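Local atomic coordinates of tRNA delta(2)-isopentenylpyrophosphate transferase (Bacillus halodurans, PDB entry 3EXA), a protein that probably transfers a dimethylallyl group from dimethylallyl diphosphate onto the adenine at position 37 of tRNAs that read codons beginning with uridine. Residues I117-V131 with Y159-L171. Sequence-based numbering, arbitrary orientation.
Sequences IRADEDYRHELEAFV and YRRVIRALEIIKL
Helices 121-131 and 159-171 run roughly antiparallel, their axes 10.2 Å apart at closest approach and 141° between their N-to-C directions, with the CA atoms of Leu127 and Ile163 facing each other midway. There Leu127 CD1 rests on Leu166 CB at 3.7 Å and also touches Ile163 CG2, while Leu166 reaches on to Leu139 and Leu143 of helix 136-144. Tyr123, with CG anti to its backbone N (chi1 -178°), turns its ring toward helix 159-171, sandwiched between Leu127 on one face and Lys170 on the other. Lys170 CD lies 3.9 Å from the ring centroid and 27° off the normal, a CH-pi contact; its NZ ends 3.0 Å from Asp120 N, two donors with no hydrogen bond between them.

Glu167 OE2 sits over the centre of one Arg124 guanidinium face, the planes steeply inclined, while OE1 lies against Arg124 CG; Arg124 NH1 to Glu167 OE1 is a long 3.7 Å, so charge attraction acts without a directed N-H. Arg124 NH2 instead donates to Gly115 O of the second subunit. Two waters donate to Glu167 OE1, one shared with Asp120 O and, weakly, Lys170 NZ. Arg160 NH2 approaches the Arg124 guanidinium edge, 3.7 Å from NE, and bonds Glu128 OE2 in a salt bridge, although that oxygen's position is less certain.

The chemistry is thus a leucine-isoleucine seam flanked by ion pairs and water, joining the two helices; Glu167 and Glu128 probably offset the adjacent arginines. Arg124 is one of several links to the second subunit, and residues 160-164 probably contact substrate tRNA.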
ATOM      1  N   ILE A 117       1.721  -1.483   3.632  1.00 52.44           N
ATOM      2  CA  ILE A 117       1.358  -2.513   2.667  1.00 51.30           C
ATOM      3  C   ILE A 117       0.801  -1.876   1.394  1.00 45.96           C
ATOM      4  O   ILE A 117      -0.335  -1.404   1.374  1.00 47.32           O
ATOM      5  CB  ILE A 117       0.296  -3.490   3.244  1.00 57.09           C
ATOM      6  CG1 ILE A 117       0.888  -4.304   4.403  1.00 62.54           C
ATOM      7  CG2 ILE A 117      -0.189  -4.431   2.152  1.00 57.14           C
ATOM      8  CD1 ILE A 117       1.062  -3.532   5.708  1.00 73.49           C
ATOM      9  N   ARG A 118       1.610  -1.859   0.338  1.00 39.35           N
ATOM     10  CA  ARG A 118       1.197  -1.283  -0.941  1.00 39.16           C
ATOM     11  C   ARG A 118       1.413  -2.263  -2.090  1.00 34.53           C
ATOM     12  O   ARG A 118       2.318  -3.098  -2.055  1.00 26.81           O
ATOM     13  CB  ARG A 118       1.965   0.014  -1.222  1.00 38.43           C
ATOM     14  CG  ARG A 118       1.621   0.661  -2.562  1.00 49.66           C
ATOM     15  CD  ARG A 118       2.390   1.960  -2.774  1.00 53.48           C
ATOM     16  NE  ARG A 118       3.832   1.765  -2.625  1.00 63.71           N
ATOM     17  CZ  ARG A 118       4.591   1.064  -3.464  1.00 66.17           C
ATOM     18  NH1 ARG A 118       5.894   0.942  -3.237  1.00 65.69           N
ATOM     19  NH2 ARG A 118       4.054   0.494  -4.536  1.00 65.94           N
ATOM     20  N   ALA A 119       0.569  -2.147  -3.107  1.00 41.81           N
ATOM     21  CA  ALA A 119       0.643  -3.007  -4.280  1.00 43.59           C
ATOM     22  C   ALA A 119       1.730  -2.532  -5.246  1.00 45.34           C
ATOM     23  O   ALA A 119       1.757  -1.369  -5.648  1.00 40.42           O
ATOM     24  CB  ALA A 119      -0.712  -3.044  -4.987  1.00 46.75           C
ATOM     25  N   ASP A 120       2.616  -3.453  -5.611  1.00 43.59           N
ATOM     26  CA  ASP A 120       3.715  -3.172  -6.528  1.00 45.97           C
ATOM     27  C   ASP A 120       3.174  -2.596  -7.841  1.00 44.24           C
ATOM     28  O   ASP A 120       2.366  -3.233  -8.515  1.00 51.60           O
ATOM     29  CB  ASP A 120       4.492  -4.468  -6.793  1.00 44.62           C
ATOM     30  CG  ASP A 120       5.784  -4.238  -7.550  1.00 54.97           C
ATOM     31  OD1 ASP A 120       6.603  -5.184  -7.634  1.00 58.08           O
ATOM     32  OD2 ASP A 120       5.988  -3.117  -8.064  1.00 61.28           O
ATOM     33  N   GLU A 121       3.615  -1.391  -8.195  1.00 39.01           N
ATOM     34  CA  GLU A 121       3.167  -0.755  -9.430  1.00 41.87           C
ATOM     35  C   GLU A 121       3.572  -1.573 -10.664  1.00 38.61           C
ATOM     36  O   GLU A 121       2.974  -1.438 -11.735  1.00 34.16           O
ATOM     37  CB  GLU A 121       3.730   0.675  -9.551  1.00 51.04           C
ATOM     38  CG  GLU A 121       5.260   0.789  -9.564  1.00 54.34           C
ATOM     39  CD  GLU A 121       5.882   0.657  -8.179  1.00 61.05           C
ATOM     40  OE1 GLU A 121       7.108   0.405  -8.096  1.00 64.17           O
ATOM     41  OE2 GLU A 121       5.152   0.815  -7.174  1.00 57.35           O
ATOM     42  N   ASP A 122       4.576  -2.431 -10.511  1.00 33.50           N
ATOM     43  CA  ASP A 122       5.041  -3.246 -11.623  1.00 33.55           C
ATOM     44  C   ASP A 122       4.081  -4.373 -11.984  1.00 32.61           C
ATOM     45  O   ASP A 122       3.832  -4.627 -13.166  1.00 32.13           O
ATOM     46  CB  ASP A 122       6.427  -3.828 -11.326  1.00 33.30           C
ATOM     47  CG  ASP A 122       7.473  -2.753 -11.090  1.00 29.77           C
ATOM     48  OD1 ASP A 122       7.392  -1.680 -11.728  1.00 35.34           O
ATOM     49  OD2 ASP A 122       8.382  -2.987 -10.273  1.00 37.83           O
ATOM     50  N   TYR A 123       3.538  -5.048 -10.974  1.00 28.47           N
ATOM     51  CA  TYR A 123       2.605  -6.141 -11.221  1.00 25.15           C
ATOM     52  C   TYR A 123       1.348  -5.620 -11.901  1.00 26.07           C
ATOM     53  O   TYR A 123       0.765  -6.286 -12.761  1.00 24.91           O
ATOM     54  CB  TYR A 123       2.228  -6.830  -9.908  1.00 21.60           C
ATOM     55  CG  TYR A 123       1.303  -8.014 -10.084  1.00 25.85           C
ATOM     56  CD1 TYR A 123      -0.008  -7.973  -9.623  1.00 20.70           C
ATOM     57  CD2 TYR A 123       1.748  -9.184 -10.699  1.00 31.18           C
ATOM     58  CE1 TYR A 123      -0.853  -9.070  -9.765  1.00 29.47           C
ATOM     59  CE2 TYR A 123       0.910 -10.286 -10.851  1.00 26.73           C
ATOM     60  CZ  TYR A 123      -0.387 -10.225 -10.382  1.00 27.09           C
ATOM     61  OH  TYR A 123      -1.213 -11.318 -10.516  1.00 21.74           O
ATOM     62  N   ARG A 124       0.927  -4.421 -11.510  1.00 27.43           N
ATOM     63  CA  ARG A 124      -0.260  -3.837 -12.108  1.00 25.40           C
ATOM     64  C   ARG A 124       0.066  -3.579 -13.572  1.00 31.53           C
ATOM     65  O   ARG A 124      -0.752  -3.832 -14.459  1.00 30.10           O
ATOM     66  CB  ARG A 124      -0.632  -2.534 -11.405  1.00 33.01           C
ATOM     67  CG  ARG A 124      -2.057  -2.086 -11.670  1.00 34.30           C
ATOM     68  CD  ARG A 124      -2.095  -0.683 -12.245  1.00 39.48           C
ATOM     69  NE  ARG A 124      -3.077   0.160 -11.560  1.00 49.12           N
ATOM     70  CZ  ARG A 124      -2.934   0.627 -10.323  1.00 44.89           C
ATOM     71  NH1 ARG A 124      -1.846   0.343  -9.621  1.00 50.42           N
ATOM     72  NH2 ARG A 124      -3.878   1.379  -9.784  1.00 53.23           N
ATOM     73  N   HIS A 125       1.275  -3.079 -13.819  1.00 32.01           N
ATOM     74  CA  HIS A 125       1.726  -2.810 -15.181  1.00 32.65           C
ATOM     75  C   HIS A 125       1.713  -4.132 -15.957  1.00 35.81           C
ATOM     76  O   HIS A 125       1.336  -4.176 -17.129  1.00 33.78           O
ATOM     77  CB  HIS A 125       3.147  -2.240 -15.158  1.00 35.40           C
ATOM     78  CG  HIS A 125       3.694  -1.900 -16.511  1.00 35.68           C
ATOM     79  ND1 HIS A 125       5.043  -1.902 -16.788  1.00 37.03           N
ATOM     80  CD2 HIS A 125       3.077  -1.528 -17.660  1.00 38.07           C
ATOM     81  CE1 HIS A 125       5.236  -1.549 -18.047  1.00 37.69           C
ATOM     82  NE2 HIS A 125       4.057  -1.316 -18.598  1.00 36.78           N
ATOM     83  N   GLU A 126       2.123  -5.209 -15.291  1.00 34.45           N
ATOM     84  CA  GLU A 126       2.164  -6.535 -15.903  1.00 29.01           C
ATOM     85  C   GLU A 126       0.777  -6.998 -16.333  1.00 27.31           C
ATOM     86  O   GLU A 126       0.613  -7.553 -17.416  1.00 20.28           O
ATOM     87  CB  GLU A 126       2.755  -7.536 -14.913  1.00 36.83           C
ATOM     88  CG  GLU A 126       2.785  -8.979 -15.381  1.00 42.09           C
ATOM     89  CD  GLU A 126       3.360  -9.900 -14.320  1.00 48.96           C
ATOM     90  OE1 GLU A 126       4.480  -9.618 -13.835  1.00 50.12           O
ATOM     91  OE2 GLU A 126       2.694 -10.904 -13.973  1.00 51.48           O
ATOM     92  N   LEU A 127      -0.217  -6.775 -15.477  1.00 21.48           N
ATOM     93  CA  LEU A 127      -1.578  -7.180 -15.791  1.00 23.02           C
ATOM     94  C   LEU A 127      -2.159  -6.364 -16.942  1.00 30.68           C
ATOM     95  O   LEU A 127      -2.847  -6.905 -17.809  1.00 30.10           O
ATOM     96  CB  LEU A 127      -2.483  -7.040 -14.570  1.00 18.91           C
ATOM     97  CG  LEU A 127      -2.112  -7.938 -13.391  1.00 26.61           C
ATOM     98  CD1 LEU A 127      -3.036  -7.645 -12.227  1.00 26.38           C
ATOM     99  CD2 LEU A 127      -2.200  -9.394 -13.811  1.00 18.84           C
ATOM    100  N   GLU A 128      -1.886  -5.064 -16.960  1.00 29.04           N
ATOM    101  CA  GLU A 128      -2.414  -4.228 -18.022  1.00 25.77           C
ATOM    102  C   GLU A 128      -1.842  -4.690 -19.355  1.00 24.22           C
ATOM    103  O   GLU A 128      -2.577  -4.829 -20.334  1.00 18.49           O
ATOM    104  CB  GLU A 128      -2.097  -2.755 -17.737  1.00 22.06           C
ATOM    105  CG  GLU A 128      -2.808  -2.273 -16.463  1.00 27.25           C
ATOM    106  CD  GLU A 128      -2.418  -0.875 -16.030  1.00 27.95           C
ATOM    107  OE1 GLU A 128      -1.215  -0.541 -16.085  1.00 33.77           O
ATOM    108  OE2 GLU A 128      -3.314  -0.113 -15.607  1.00 24.76           O
ATOM    109  N   ALA A 129      -0.540  -4.961 -19.378  1.00 21.48           N
ATOM    110  CA  ALA A 129       0.128  -5.427 -20.585  1.00 22.27           C
ATOM    111  C   ALA A 129      -0.454  -6.778 -20.991  1.00 26.71           C
ATOM    112  O   ALA A 129      -0.574  -7.096 -22.175  1.00 30.05           O
ATOM    113  CB  ALA A 129       1.628  -5.561 -20.331  1.00 24.98           C
ATOM    114  N   PHE A 130      -0.830  -7.568 -19.996  1.00 26.04           N
ATOM    115  CA  PHE A 130      -1.398  -8.878 -20.247  1.00 21.62           C
ATOM    116  C   PHE A 130      -2.766  -8.763 -20.905  1.00 26.41           C
ATOM    117  O   PHE A 130      -3.049  -9.428 -21.908  1.00 31.71           O
ATOM    118  CB  PHE A 130      -1.543  -9.635 -18.933  1.00 22.58           C
ATOM    119  CG  PHE A 130      -2.023 -11.039 -19.096  1.00 23.07           C
ATOM    120  CD1 PHE A 130      -1.118 -12.088 -19.180  1.00 17.30           C
ATOM    121  CD2 PHE A 130      -3.383 -11.313 -19.206  1.00 25.53           C
ATOM    122  CE1 PHE A 130      -1.557 -13.392 -19.371  1.00 26.37           C
ATOM    123  CE2 PHE A 130      -3.834 -12.620 -19.398  1.00 28.13           C
ATOM    124  CZ  PHE A 130      -2.920 -13.661 -19.482  1.00 17.48           C
ATOM    125  N   VAL A 131      -3.619  -7.921 -20.330  1.00 20.80           N
ATOM    126  CA  VAL A 131      -4.963  -7.738 -20.850  1.00 24.26           C
ATOM    127  C   VAL A 131      -4.953  -7.139 -22.261  1.00 27.52           C
ATOM    128  O   VAL A 131      -5.907  -7.310 -23.021  1.00 31.45           O
ATOM    129  CB  VAL A 131      -5.829  -6.864 -19.877  1.00 23.74           C
ATOM    130  CG1 VAL A 131      -5.321  -5.438 -19.831  1.00 24.06           C
ATOM    131  CG2 VAL A 131      -7.282  -6.894 -20.307  1.00 33.06           C
ATOM    132  N   TYR A 159     -12.481  -5.573 -16.918  1.00 31.66           N
ATOM    133  CA  TYR A 159     -11.069  -5.828 -16.665  1.00 28.45           C
ATOM    134  C   TYR A 159     -10.480  -4.989 -15.541  1.00 34.40           C
ATOM    135  O   TYR A 159      -9.514  -5.398 -14.890  1.00 37.11           O
ATOM    136  CB  TYR A 159     -10.245  -5.586 -17.925  1.00 26.86           C
ATOM    137  CG  TYR A 159     -10.125  -4.124 -18.311  1.00 31.56           C
ATOM    138  CD1 TYR A 159     -11.034  -3.533 -19.193  1.00 26.39           C
ATOM    139  CD2 TYR A 159      -9.088  -3.331 -17.800  1.00 33.39           C
ATOM    140  CE1 TYR A 159     -10.915  -2.193 -19.560  1.00 23.84           C
ATOM    141  CE2 TYR A 159      -8.961  -1.989 -18.156  1.00 29.44           C
ATOM    142  CZ  TYR A 159      -9.874  -1.427 -19.039  1.00 32.64           C
ATOM    143  OH  TYR A 159      -9.718  -0.106 -19.414  1.00 22.38           O
ATOM    144  N   ARG A 160     -11.044  -3.809 -15.320  1.00 30.79           N
ATOM    145  CA  ARG A 160     -10.549  -2.938 -14.266  1.00 34.33           C
ATOM    146  C   ARG A 160     -10.747  -3.600 -12.908  1.00 33.01           C
ATOM    147  O   ARG A 160      -9.856  -3.578 -12.055  1.00 32.85           O
ATOM    148  CB  ARG A 160     -11.282  -1.595 -14.295  1.00 45.20           C
ATOM    149  CG  ARG A 160     -10.404  -0.453 -13.844  1.00 51.58           C
ATOM    150  CD  ARG A 160      -9.243  -0.304 -14.811  1.00 56.45           C
ATOM    151  NE  ARG A 160      -7.991   0.016 -14.129  1.00 53.62           N
ATOM    152  CZ  ARG A 160      -6.835   0.209 -14.753  1.00 49.72           C
ATOM    153  NH1 ARG A 160      -6.763   0.114 -16.077  1.00 41.44           N
ATOM    154  NH2 ARG A 160      -5.750   0.498 -14.053  1.00 45.69           N
ATOM    155  N   ARG A 161     -11.920  -4.193 -12.717  1.00 32.57           N
ATOM    156  CA  ARG A 161     -12.249  -4.866 -11.470  1.00 34.32           C
ATOM    157  C   ARG A 161     -11.520  -6.210 -11.365  1.00 30.91           C
ATOM    158  O   ARG A 161     -11.288  -6.713 -10.269  1.00 23.13           O
ATOM    159  CB  ARG A 161     -13.764  -5.062 -11.379  1.00 37.02           C
ATOM    160  CG  ARG A 161     -14.259  -5.616 -10.056  1.00 48.52           C
ATOM    161  CD  ARG A 161     -15.784  -5.607 -10.013  1.00 60.90           C
ATOM    162  NE  ARG A 161     -16.319  -6.294  -8.837  1.00 62.32           N
ATOM    163  CZ  ARG A 161     -17.612  -6.354  -8.530  1.00 66.59           C
ATOM    164  NH1 ARG A 161     -18.512  -5.767  -9.311  1.00 63.24           N
ATOM    165  NH2 ARG A 161     -18.007  -7.003  -7.443  1.00 65.97           N
ATOM    166  N   VAL A 162     -11.155  -6.787 -12.507  1.00 31.02           N
ATOM    167  CA  VAL A 162     -10.430  -8.050 -12.512  1.00 26.78           C
ATOM    168  C   VAL A 162      -8.976  -7.774 -12.148  1.00 23.51           C
ATOM    169  O   VAL A 162      -8.355  -8.539 -11.420  1.00 30.43           O
ATOM    170  CB  VAL A 162     -10.508  -8.732 -13.892  1.00 26.46           C
ATOM    171  CG1 VAL A 162      -9.558  -9.926 -13.956  1.00 27.58           C
ATOM    172  CG2 VAL A 162     -11.938  -9.185 -14.150  1.00 23.80           C
ATOM    173  N   ILE A 163      -8.427  -6.677 -12.645  1.00 20.51           N
ATOM    174  CA  ILE A 163      -7.049  -6.349 -12.302  1.00 28.22           C
ATOM    175  C   ILE A 163      -6.953  -6.097 -10.797  1.00 22.37           C
ATOM    176  O   ILE A 163      -5.985  -6.484 -10.151  1.00 19.58           O
ATOM    177  CB  ILE A 163      -6.568  -5.094 -13.059  1.00 27.75           C
ATOM    178  CG1 ILE A 163      -6.286  -5.463 -14.518  1.00 32.24           C
ATOM    179  CG2 ILE A 163      -5.331  -4.509 -12.379  1.00 26.80           C
ATOM    180  CD1 ILE A 163      -5.867  -4.313 -15.372  1.00 24.52           C
ATOM    181  N   ARG A 164      -7.965  -5.436 -10.250  1.00 30.20           N
ATOM    182  CA  ARG A 164      -8.001  -5.129  -8.827  1.00 27.56           C
ATOM    183  C   ARG A 164      -7.960  -6.417  -8.005  1.00 28.56           C
ATOM    184  O   ARG A 164      -7.230  -6.515  -7.022  1.00 29.33           O
ATOM    185  CB  ARG A 164      -9.272  -4.338  -8.516  1.00 31.21           C
ATOM    186  CG  ARG A 164      -9.653  -4.280  -7.048  1.00 41.60           C
ATOM    187  CD  ARG A 164      -8.670  -3.465  -6.225  1.00 49.34           C
ATOM    188  NE  ARG A 164      -9.338  -2.373  -5.521  1.00 55.25           N
ATOM    189  CZ  ARG A 164     -10.365  -2.527  -4.688  1.00 62.55           C
ATOM    190  NH1 ARG A 164     -10.859  -3.735  -4.443  1.00 64.47           N
ATOM    191  NH2 ARG A 164     -10.905  -1.468  -4.100  1.00 64.55           N
ATOM    192  N   ALA A 165      -8.748  -7.406  -8.418  1.00 31.48           N
ATOM    193  CA  ALA A 165      -8.804  -8.687  -7.717  1.00 25.51           C
ATOM    194  C   ALA A 165      -7.456  -9.398  -7.712  1.00 23.71           C
ATOM    195  O   ALA A 165      -7.046  -9.960  -6.698  1.00 26.71           O
ATOM    196  CB  ALA A 165      -9.854  -9.584  -8.357  1.00 23.07           C
ATOM    197  N   LEU A 166      -6.769  -9.378  -8.848  1.00 16.69           N
ATOM    198  CA  LEU A 166      -5.480 -10.041  -8.944  1.00 21.14           C
ATOM    199  C   LEU A 166      -4.406  -9.327  -8.120  1.00 27.20           C
ATOM    200  O   LEU A 166      -3.473  -9.963  -7.633  1.00 24.64           O
ATOM    201  CB  LEU A 166      -5.041 -10.145 -10.412  1.00 21.59           C
ATOM    202  CG  LEU A 166      -5.971 -10.922 -11.369  1.00 28.07           C
ATOM    203  CD1 LEU A 166      -5.617 -10.610 -12.821  1.00 21.39           C
ATOM    204  CD2 LEU A 166      -5.860 -12.412 -11.101  1.00 27.66           C
ATOM    205  N   GLU A 167      -4.527  -8.011  -7.954  1.00 27.34           N
ATOM    206  CA  GLU A 167      -3.525  -7.285  -7.178  1.00 30.23           C
ATOM    207  C   GLU A 167      -3.713  -7.573  -5.695  1.00 29.79           C
ATOM    208  O   GLU A 167      -2.743  -7.751  -4.961  1.00 23.61           O
ATOM    209  CB  GLU A 167      -3.617  -5.768  -7.403  1.00 32.17           C
ATOM    210  CG  GLU A 167      -3.434  -5.279  -8.837  1.00 34.09           C
ATOM    211  CD  GLU A 167      -3.339  -3.756  -8.922  1.00 32.25           C
ATOM    212  OE1 GLU A 167      -2.258  -3.208  -8.631  1.00 43.01           O
ATOM    213  OE2 GLU A 167      -4.345  -3.099  -9.259  1.00 28.22           O
ATOM    214  N   ILE A 168      -4.969  -7.605  -5.260  1.00 32.43           N
ATOM    215  CA  ILE A 168      -5.278  -7.873  -3.864  1.00 32.42           C
ATOM    216  C   ILE A 168      -4.773  -9.257  -3.465  1.00 35.12           C
ATOM    217  O   ILE A 168      -4.239  -9.440  -2.368  1.00 38.47           O
ATOM    218  CB  ILE A 168      -6.791  -7.788  -3.600  1.00 30.75           C
ATOM    219  CG1 ILE A 168      -7.244  -6.321  -3.683  1.00 37.79           C
ATOM    220  CG2 ILE A 168      -7.117  -8.393  -2.244  1.00 36.14           C
ATOM    221  CD1 ILE A 168      -8.736  -6.095  -3.422  1.00 20.96           C
ATOM    222  N   ILE A 169      -4.928 -10.224  -4.367  1.00 36.95           N
ATOM    223  CA  ILE A 169      -4.494 -11.600  -4.125  1.00 28.46           C
ATOM    224  C   ILE A 169      -2.977 -11.667  -4.001  1.00 30.78           C
ATOM    225  O   ILE A 169      -2.444 -12.296  -3.080  1.00 33.88           O
ATOM    226  CB  ILE A 169      -4.977 -12.541  -5.266  1.00 27.25           C
ATOM    227  CG1 ILE A 169      -6.506 -12.663  -5.209  1.00 23.20           C
ATOM    228  CG2 ILE A 169      -4.304 -13.912  -5.151  1.00 26.60           C
ATOM    229  CD1 ILE A 169      -7.146 -13.411  -6.376  1.00 19.59           C
ATOM    230  N   LYS A 170      -2.287 -11.005  -4.926  1.00 30.89           N
ATOM    231  CA  LYS A 170      -0.830 -10.964  -4.924  1.00 30.86           C
ATOM    232  C   LYS A 170      -0.321 -10.363  -3.610  1.00 30.85           C
ATOM    233  O   LYS A 170       0.803 -10.628  -3.198  1.00 30.67           O
ATOM    234  CB  LYS A 170      -0.318 -10.130  -6.104  1.00 34.60           C
ATOM    235  CG  LYS A 170       1.206 -10.097  -6.236  1.00 42.00           C
ATOM    236  CD  LYS A 170       1.721  -8.683  -6.532  1.00 50.12           C
ATOM    237  CE  LYS A 170       1.467  -7.727  -5.360  1.00 55.63           C
ATOM    238  NZ  LYS A 170       1.722  -6.295  -5.706  1.00 47.57           N
ATOM    239  N   LEU A 171      -1.140  -9.547  -2.955  1.00 36.14           N
ATOM    240  CA  LEU A 171      -0.719  -8.956  -1.694  1.00 45.11           C
ATOM    241  C   LEU A 171      -0.621 -10.011  -0.603  1.00 47.95           C
ATOM    242  O   LEU A 171       0.333 -10.025   0.170  1.00 51.41           O
ATOM    243  CB  LEU A 171      -1.688  -7.866  -1.250  1.00 38.16           C
ATOM    244  CG  LEU A 171      -1.403  -6.467  -1.793  1.00 37.40           C
ATOM    245  CD1 LEU A 171      -2.486  -5.518  -1.305  1.00 30.42           C
ATOM    246  CD2 LEU A 171      -0.033  -5.992  -1.321  1.00 41.73           C
TER
HETATM  247  O   HOH W   1      -1.171  -0.718  -7.391  1.00 25.74           O
HETATM  248  O   HOH W   2      -0.406  -4.720  -7.934  1.00 22.19           O